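Local structure of beta subunit of a putative Aromatic-ring-hydroxylating dioxygenase (Novosphingobium aromaticivorans DSM 12444, 3EBY) at residues A[148-152]-A[153-157]. The protein is probably the beta subunit of a bacterial aromatic-ring-hydroxylating dioxygenase, although its own function has not been established. Sequence-based numbering, arbitrary orientation.
Sequences CIYDT and LRIAT
Tyr150 reaches from the end of strand 142-150 to Ile155, five residues on, across the bend that the chain makes after the strand. Its bond from CA to CB points toward 153-157. CG sits between the backbone N and the carbonyl carbon (chi1 72°), which places the ring where Ile155 covers one face. CD1 of Ile155 lies 4.2 Å above the ring plane, over the centre. CG1 of Ile155 is anti to the backbone N (chi1 -171°), and the extended chain brings CD1 there. The other branch, CG2, comes within 4.0 Å of Tyr150 OH. A water bridges the hydroxyl to the backbone of the bend. It lies in the ring plane, 2.6 Å from Tyr150 OH, and donates a hydrogen bond to Leu153 O at 2.7 Å. The strand belongs to the curved mixed sheet of an NTF2-like fold, as in ring-hydroxylating dioxygenase beta subunits, and lies between strands 43-49 and 122-135. Val47 and Tyr125 of those neighbours also touch Ile155. The carboxylate of Asp151 forms a salt bridge with Arg50 through OD1. Thr152 CG2 approaches Arg154 O at 4.0 Å. Thr152 OG1 hydrogen-bonds Ala127 N of its own chain and Thr122 OG1 of the second subunit, so the bend also lies at the subunit interface.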
ATOM      1  N   CYS A 148     -13.727  -8.691  -7.115  1.00 16.23           N
ATOM      2  CA  CYS A 148     -13.396  -7.481  -6.365  1.00 15.00           C
ATOM      3  C   CYS A 148     -14.526  -7.227  -5.398  1.00 17.28           C
ATOM      4  O   CYS A 148     -15.642  -6.849  -5.813  1.00 15.02           O
ATOM      5  CB  CYS A 148     -13.260  -6.283  -7.325  1.00 15.20           C
ATOM      6  SG  CYS A 148     -12.142  -6.543  -8.738  1.00 17.15           S
ATOM      7  N   ILE A 149     -14.300  -7.590  -4.136  1.00 14.65           N
ATOM      8  CA  ILE A 149     -15.329  -7.466  -3.089  1.00 13.73           C
ATOM      9  C   ILE A 149     -15.184  -6.090  -2.395  1.00 14.66           C
ATOM     10  O   ILE A 149     -14.181  -5.838  -1.693  1.00 15.93           O
ATOM     11  CB  ILE A 149     -15.203  -8.608  -2.018  1.00 14.93           C
ATOM     12  CG1 ILE A 149     -15.252  -9.993  -2.676  1.00 17.22           C
ATOM     13  CG2 ILE A 149     -16.324  -8.449  -0.945  1.00 15.93           C
ATOM     14  CD1 ILE A 149     -15.187 -11.161  -1.694  1.00 19.61           C
ATOM     15  N   TYR A 150     -16.119  -5.169  -2.668  1.00 15.12           N
ATOM     16  CA  TYR A 150     -15.888  -3.765  -2.351  1.00 16.83           C
ATOM     17  C   TYR A 150     -16.807  -3.186  -1.268  1.00 19.63           C
ATOM     18  O   TYR A 150     -17.950  -3.654  -1.054  1.00 17.28           O
ATOM     19  CB  TYR A 150     -15.923  -2.896  -3.626  1.00 16.95           C
ATOM     20  CG  TYR A 150     -17.334  -2.719  -4.208  1.00 15.96           C
ATOM     21  CD1 TYR A 150     -18.151  -1.682  -3.788  1.00 17.91           C
ATOM     22  CD2 TYR A 150     -17.833  -3.603  -5.162  1.00 16.56           C
ATOM     23  CE1 TYR A 150     -19.439  -1.522  -4.315  1.00 18.84           C
ATOM     24  CE2 TYR A 150     -19.128  -3.442  -5.697  1.00 17.42           C
ATOM     25  CZ  TYR A 150     -19.923  -2.428  -5.243  1.00 20.64           C
ATOM     26  OH  TYR A 150     -21.198  -2.261  -5.783  1.00 18.91           O
ATOM     27  N   ASP A 151     -16.272  -2.190  -0.573  1.00 19.49           N
ATOM     28  CA  ASP A 151     -16.937  -1.556   0.560  1.00 18.75           C
ATOM     29  C   ASP A 151     -17.711  -0.286   0.154  1.00 19.84           C
ATOM     30  O   ASP A 151     -18.812  -0.062   0.624  1.00 21.08           O
ATOM     31  CB  ASP A 151     -15.889  -1.203   1.640  1.00 16.66           C
ATOM     32  CG  ASP A 151     -15.235  -2.423   2.230  1.00 19.86           C
ATOM     33  OD1 ASP A 151     -15.815  -3.531   2.066  1.00 24.10           O
ATOM     34  OD2 ASP A 151     -14.121  -2.279   2.787  1.00 28.86           O
ATOM     35  N   THR A 152     -17.128   0.495  -0.752  1.00 19.35           N
ATOM     36  CA  THR A 152     -17.590   1.845  -1.090  1.00 20.34           C
ATOM     37  C   THR A 152     -18.884   1.796  -1.918  1.00 25.99           C
ATOM     38  O   THR A 152     -18.918   1.173  -2.975  1.00 27.40           O
ATOM     39  CB  THR A 152     -16.510   2.593  -1.879  1.00 19.67           C
ATOM     40  OG1 THR A 152     -15.217   2.360  -1.271  1.00 17.56           O
ATOM     41  CG2 THR A 152     -16.800   4.116  -1.936  1.00 22.18           C
ATOM     42  N   LEU A 153     -19.910   2.511  -1.459  1.00 20.20           N
ATOM     43  CA  LEU A 153     -21.286   2.396  -2.031  1.00 22.26           C
ATOM     44  C   LEU A 153     -21.372   2.884  -3.476  1.00 23.63           C
ATOM     45  O   LEU A 153     -21.875   2.179  -4.367  1.00 25.29           O
ATOM     46  CB  LEU A 153     -22.271   3.220  -1.180  1.00 23.57           C
ATOM     47  CG  LEU A 153     -23.738   3.317  -1.651  1.00 23.15           C
ATOM     48  CD1 LEU A 153     -24.352   1.936  -1.832  1.00 21.35           C
ATOM     49  CD2 LEU A 153     -24.561   4.148  -0.667  1.00 21.04           C
ATOM     50  N   ARG A 154     -20.943   4.120  -3.692  1.00 21.35           N
ATOM     51  CA  ARG A 154     -21.069   4.724  -4.996  1.00 24.61           C
ATOM     52  C   ARG A 154     -19.951   4.189  -5.859  1.00 24.14           C
ATOM     53  O   ARG A 154     -18.846   3.990  -5.383  1.00 30.01           O
ATOM     54  CB  ARG A 154     -21.026   6.242  -4.896  1.00 21.53           C
ATOM     55  CG  ARG A 154     -22.289   6.857  -4.258  1.00 26.21           C
ATOM     56  CD  ARG A 154     -23.489   6.942  -5.269  1.00 35.83           C
ATOM     57  NE  ARG A 154     -24.244   5.682  -5.371  1.00 32.57           N
ATOM     58  CZ  ARG A 154     -25.249   5.330  -4.565  1.00 36.35           C
ATOM     59  NH1 ARG A 154     -25.669   6.151  -3.610  1.00 30.18           N
ATOM     60  NH2 ARG A 154     -25.849   4.151  -4.727  1.00 38.58           N
ATOM     61  N   ILE A 155     -20.328   3.702  -7.024  1.00 22.60           N
ATOM     62  CA  ILE A 155     -19.386   3.174  -7.975  1.00 21.15           C
ATOM     63  C   ILE A 155     -19.968   3.528  -9.339  1.00 20.46           C
ATOM     64  O   ILE A 155     -21.200   3.651  -9.476  1.00 17.61           O
ATOM     65  CB  ILE A 155     -19.223   1.644  -7.799  1.00 20.75           C
ATOM     66  CG1 ILE A 155     -18.067   1.095  -8.645  1.00 21.57           C
ATOM     67  CG2 ILE A 155     -20.529   0.905  -8.125  1.00 19.63           C
ATOM     68  CD1 ILE A 155     -17.750  -0.347  -8.348  1.00 22.02           C
ATOM     69  N   ALA A 156     -19.096   3.763 -10.318  1.00 18.27           N
ATOM     70  CA  ALA A 156     -19.564   4.124 -11.668  1.00 18.71           C
ATOM     71  C   ALA A 156     -20.423   3.007 -12.237  1.00 15.52           C
ATOM     72  O   ALA A 156     -20.046   1.830 -12.170  1.00 19.49           O
ATOM     73  CB  ALA A 156     -18.388   4.373 -12.587  1.00 18.30           C
ATOM     74  N   THR A 157     -21.525   3.376 -12.888  1.00 16.70           N
ATOM     75  CA  THR A 157     -22.361   2.397 -13.566  1.00 16.05           C
ATOM     76  C   THR A 157     -22.449   2.623 -15.079  1.00 20.38           C
ATOM     77  O   THR A 157     -23.019   1.787 -15.798  1.00 18.80           O
ATOM     78  CB  THR A 157     -23.785   2.345 -12.977  1.00 18.68           C
ATOM     79  OG1 THR A 157     -24.454   3.606 -13.180  1.00 19.96           O
ATOM     80  CG2 THR A 157     -23.734   2.007 -11.477  1.00 17.86           C
TER
HETATM   81  O   HOH W   1     -22.520  -0.392  -4.641  1.00 23.25           O